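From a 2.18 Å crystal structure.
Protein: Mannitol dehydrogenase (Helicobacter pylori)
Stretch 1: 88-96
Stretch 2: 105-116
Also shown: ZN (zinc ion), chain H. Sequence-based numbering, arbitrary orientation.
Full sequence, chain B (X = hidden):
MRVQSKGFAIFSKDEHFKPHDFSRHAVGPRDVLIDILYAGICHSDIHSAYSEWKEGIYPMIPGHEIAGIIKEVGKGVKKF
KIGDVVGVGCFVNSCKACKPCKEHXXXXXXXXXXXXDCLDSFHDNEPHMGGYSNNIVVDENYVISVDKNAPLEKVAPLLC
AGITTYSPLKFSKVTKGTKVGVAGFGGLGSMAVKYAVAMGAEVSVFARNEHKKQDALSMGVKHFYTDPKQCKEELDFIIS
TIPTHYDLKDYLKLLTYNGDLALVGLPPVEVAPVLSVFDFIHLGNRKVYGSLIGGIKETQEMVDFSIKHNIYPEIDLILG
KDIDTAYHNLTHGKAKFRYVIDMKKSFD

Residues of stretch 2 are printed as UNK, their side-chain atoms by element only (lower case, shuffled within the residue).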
# COMPACT_ATOMS: atom_id res chain seq x y z
N VAL B 88 29.76 9.48 -2.12
CA VAL B 88 29.23 8.34 -2.87
C VAL B 88 28.18 7.62 -2.01
O VAL B 88 28.39 7.43 -0.78
CB VAL B 88 30.37 7.38 -3.33
CG1 VAL B 88 29.81 6.16 -4.10
CG2 VAL B 88 31.38 8.15 -4.15
N GLY B 89 27.09 7.19 -2.67
CA GLY B 89 25.98 6.54 -2.00
C GLY B 89 25.87 5.03 -2.27
O GLY B 89 26.88 4.31 -2.42
N CYS B 90 24.62 4.57 -2.36
CA CYS B 90 24.30 3.15 -2.51
C CYS B 90 24.54 2.50 -3.87
O CYS B 90 24.47 1.25 -3.96
CB CYS B 90 22.81 2.92 -2.15
SG CYS B 90 22.53 3.36 -0.43
N PHE B 91 24.74 3.30 -4.93
CA PHE B 91 25.07 2.69 -6.23
C PHE B 91 26.09 3.52 -6.99
O PHE B 91 26.19 4.73 -6.75
CB PHE B 91 23.82 2.40 -7.09
CG PHE B 91 22.94 3.61 -7.24
CD1 PHE B 91 23.17 4.52 -8.26
CD2 PHE B 91 21.89 3.84 -6.35
CE1 PHE B 91 22.36 5.66 -8.40
CE2 PHE B 91 21.08 4.94 -6.50
CZ PHE B 91 21.33 5.86 -7.52
N VAL B 92 26.84 2.87 -7.87
CA VAL B 92 27.97 3.49 -8.55
C VAL B 92 27.86 3.43 -10.08
O VAL B 92 28.77 3.87 -10.80
CB VAL B 92 29.30 2.80 -8.17
CG1 VAL B 92 29.57 2.97 -6.73
CG2 VAL B 92 29.26 1.25 -8.53
N ASN B 93 26.77 2.88 -10.57
CA ASN B 93 26.57 2.77 -12.04
C ASN B 93 25.16 2.27 -12.35
O ASN B 93 24.51 1.73 -11.43
CB ASN B 93 27.59 1.81 -12.66
CG ASN B 93 28.12 2.33 -14.00
OD1 ASN B 93 27.46 3.13 -14.64
ND2 ASN B 93 29.36 1.96 -14.36
N SER B 94 24.69 2.49 -13.60
CA SER B 94 23.42 1.99 -14.12
C SER B 94 23.45 2.06 -15.64
O SER B 94 24.44 2.50 -16.19
CB SER B 94 22.20 2.77 -13.55
OG SER B 94 22.20 4.13 -13.96
N CYS B 95 22.37 1.67 -16.33
CA CYS B 95 22.49 1.40 -17.78
C CYS B 95 22.41 2.72 -18.56
O CYS B 95 22.95 2.83 -19.64
CB CYS B 95 21.44 0.39 -18.32
SG CYS B 95 19.82 1.17 -18.67
N LYS B 96 21.76 3.71 -17.95
CA LYS B 96 21.69 5.07 -18.51
C LYS B 96 20.83 5.07 -19.78
O LYS B 96 20.83 6.02 -20.53
CB LYS B 96 23.09 5.67 -18.83
CG LYS B 96 24.21 5.52 -17.76
CD LYS B 96 25.57 6.00 -18.35
CE LYS B 96 26.80 5.65 -17.48
NZ LYS B 96 26.83 4.15 -17.16
N UNK B 105 15.88 7.94 -11.49
CA UNK B 105 15.67 6.96 -10.43
C UNK B 105 16.54 5.73 -10.77
O UNK B 105 16.02 4.60 -10.91
c UNK B 105 12.83 7.73 -8.85
c UNK B 105 13.21 7.59 -10.28
o UNK B 105 13.54 8.38 -8.08
n UNK B 105 11.70 7.07 -8.44
c UNK B 105 14.21 6.52 -10.42
N UNK B 106 17.85 5.96 -10.88
CA UNK B 106 18.78 4.91 -11.29
C UNK B 106 18.73 3.71 -10.32
O UNK B 106 19.08 2.60 -10.71
c UNK B 106 20.23 5.46 -11.43
o UNK B 106 19.73 8.04 -10.32
c UNK B 106 20.33 6.71 -12.30
o UNK B 106 20.72 9.06 -12.01
c UNK B 106 20.24 8.03 -11.48
N UNK B 107 18.21 3.91 -9.11
CA UNK B 107 18.15 2.81 -8.12
C UNK B 107 17.22 1.70 -8.53
O UNK B 107 17.34 0.65 -8.00
c UNK B 107 15.98 5.13 -6.83
c UNK B 107 17.75 3.27 -6.68
n UNK B 107 14.96 5.73 -6.17
c UNK B 107 16.24 3.67 -6.50
o UNK B 107 16.69 5.73 -7.65
N UNK B 108 16.32 1.95 -9.49
CA UNK B 108 15.44 0.93 -10.01
C UNK B 108 15.90 0.38 -11.36
O UNK B 108 15.24 -0.47 -11.92
c UNK B 108 13.98 1.44 -10.13
c UNK B 108 12.26 2.55 -6.32
c UNK B 108 12.52 1.19 -6.61
c UNK B 108 13.08 0.84 -7.89
c UNK B 108 13.37 1.82 -8.82
c UNK B 108 12.53 3.52 -7.29
c UNK B 108 13.09 3.15 -8.53
N UNK B 109 17.02 0.87 -11.89
CA UNK B 109 17.58 0.30 -13.10
C UNK B 109 17.84 -1.21 -12.89
O UNK B 109 18.43 -1.62 -11.89
s UNK B 109 19.63 0.27 -15.03
c UNK B 109 18.89 0.97 -13.51
N UNK B 110 17.47 -2.03 -13.87
CA UNK B 110 17.72 -3.48 -13.70
C UNK B 110 19.24 -3.81 -13.78
O UNK B 110 19.65 -4.89 -13.36
o UNK B 110 17.38 -4.15 -16.03
c UNK B 110 16.88 -4.38 -14.72
c UNK B 110 15.35 -4.05 -14.70
N UNK B 111 20.08 -2.88 -14.23
CA UNK B 111 21.52 -3.12 -14.24
C UNK B 111 22.26 -2.16 -13.32
O UNK B 111 23.47 -1.90 -13.48
c UNK B 111 22.02 -5.11 -18.92
c UNK B 111 22.17 -3.90 -17.99
c UNK B 111 22.06 -3.05 -15.66
n UNK B 111 20.57 -5.42 -19.27
c UNK B 111 21.41 -4.05 -16.66
N UNK B 112 21.52 -1.64 -12.33
CA UNK B 112 22.10 -0.85 -11.26
C UNK B 112 23.26 -1.66 -10.62
O UNK B 112 23.15 -2.86 -10.43
c UNK B 112 21.67 0.46 -9.12
c UNK B 112 20.28 -1.67 -9.54
c UNK B 112 21.03 -0.40 -10.18
N UNK B 113 24.38 -1.00 -10.35
CA UNK B 113 25.45 -1.64 -9.59
C UNK B 113 25.50 -1.01 -8.21
O UNK B 113 25.94 0.15 -8.06
c UNK B 113 27.97 -1.99 -9.46
c UNK B 113 26.72 -2.12 -11.74
c UNK B 113 26.80 -1.45 -10.32
N UNK B 114 24.99 -1.74 -7.21
CA UNK B 114 25.07 -1.29 -5.85
C UNK B 114 26.54 -1.33 -5.41
O UNK B 114 27.34 -2.13 -5.90
c UNK B 114 20.68 -0.69 -5.29
c UNK B 114 24.21 -2.14 -4.92
c UNK B 114 20.65 -3.02 -6.08
c UNK B 114 22.76 -2.02 -5.23
c UNK B 114 19.97 -1.80 -5.83
c UNK B 114 22.05 -3.12 -5.79
c UNK B 114 22.06 -0.80 -5.00
N UNK B 115 26.85 -0.47 -4.45
CA UNK B 115 28.23 -0.20 -4.04
C UNK B 115 28.96 -1.44 -3.48
O UNK B 115 30.20 -1.56 -3.62
c UNK B 115 28.22 1.01 -3.05
c UNK B 115 29.66 1.49 -2.66
o UNK B 115 27.51 2.08 -3.72
N UNK B 116 28.19 -2.37 -2.91
CA UNK B 116 28.74 -3.64 -2.42
C UNK B 116 27.71 -4.77 -2.49
O UNK B 116 26.53 -4.52 -2.73
c UNK B 116 26.89 -1.48 1.22
c UNK B 116 27.37 -4.15 0.55
o UNK B 116 25.13 -2.13 2.65
c UNK B 116 27.93 -1.82 0.33
c UNK B 116 28.19 -3.15 -0.01
c UNK B 116 29.29 -3.51 -0.99
c UNK B 116 26.12 -2.47 1.76
c UNK B 116 26.35 -3.81 1.43
ZN ZN H . 18.91 1.86 -16.59

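Position 105 carries three carbons in a row, the last bonded to one oxygen and one nitrogen, and reaches nothing on stretch 1: a carboxamide, Gln-105. At 106 three carbons end in two oxygens, a carboxylate. Its CB lies 3.7 Å from Phe-91 CE1 and 3.5 Å from Ser-94 OG, and its backbone C sits over one face of the Phe-91 ring; this is Glu-106. Position 107 repeats the three carbons with one oxygen and one nitrogen, and its CB is 3.7 Å from Phe-91 CE2, giving Gln-107. Position 108 has one carbon and a six-carbon ring without a heteroatom, out of reach of stretch 1: Phe-108, which closes the 3-10 segment begun at Glu-106.

One carbon and one sulfur define 109. The sulfur is 2.3 Å from ZN and accepts a hydrogen bond from Cys-95 N at 3.3 Å (N-H...S angle 153°), so the residue is Cys-109. Position 110, a carbon bearing one oxygen and one carbon, points away; it is Thr-110. Four carbons in a row ending in nitrogen mark 111, whose CB points sideways while the chain end leads away: Lys-111. Its backbone N donates to Cys-109 SG at 3.3 Å.

Position 112 has three carbons, branched at the first, one of them 3.5 Å from Phe-91 CB. It is Val-112, and its N donates to Cys-109 O at 3.1 Å, closing a type I turn. The same branched trio at 113 places one methyl 3.6 Å from Val-92 CG2, which identifies Val-113. At 114 a carbon bears a plain six-carbon ring; a ring carbon lies 4.2 Å from Phe-91 CB, and Cys-90 O lies at the ring edge, so this is Phe-114. Position 115 is a carbon with one oxygen and one carbon. The oxygen donates a 2.7 Å hydrogen bond to Gly-89 O, as a threonine hydroxyl can: Thr-115. Position 116, a six-carbon ring bearing an oxygen, is Tyr-116, outside contact range.

The contact combines backbone pairing with a shared metal. Thr-115 N donates to Cys-90 O (3.0 Å, 153°), Val-92 N to Val-113 O (2.9 Å, 165°) and Val-113 N to Asn-93 O (2.9 Å, 173°), so the chains run antiparallel. Phe-91 and Phe-114, with CA atoms 4.0 Å apart, form a non-hydrogen-bonded pair whose side chains diverge; the Phe-91 ring extends instead to Glu-106 and Gln-107. Farther along, zinc joins the stretches through Cys-95 SG at 2.4 Å and Cys-109 SG, with two further ligands elsewhere in the structure. Together the stretches bury 659 Å².

Stretch 2 (105-116) QEQFCTKVVFTY
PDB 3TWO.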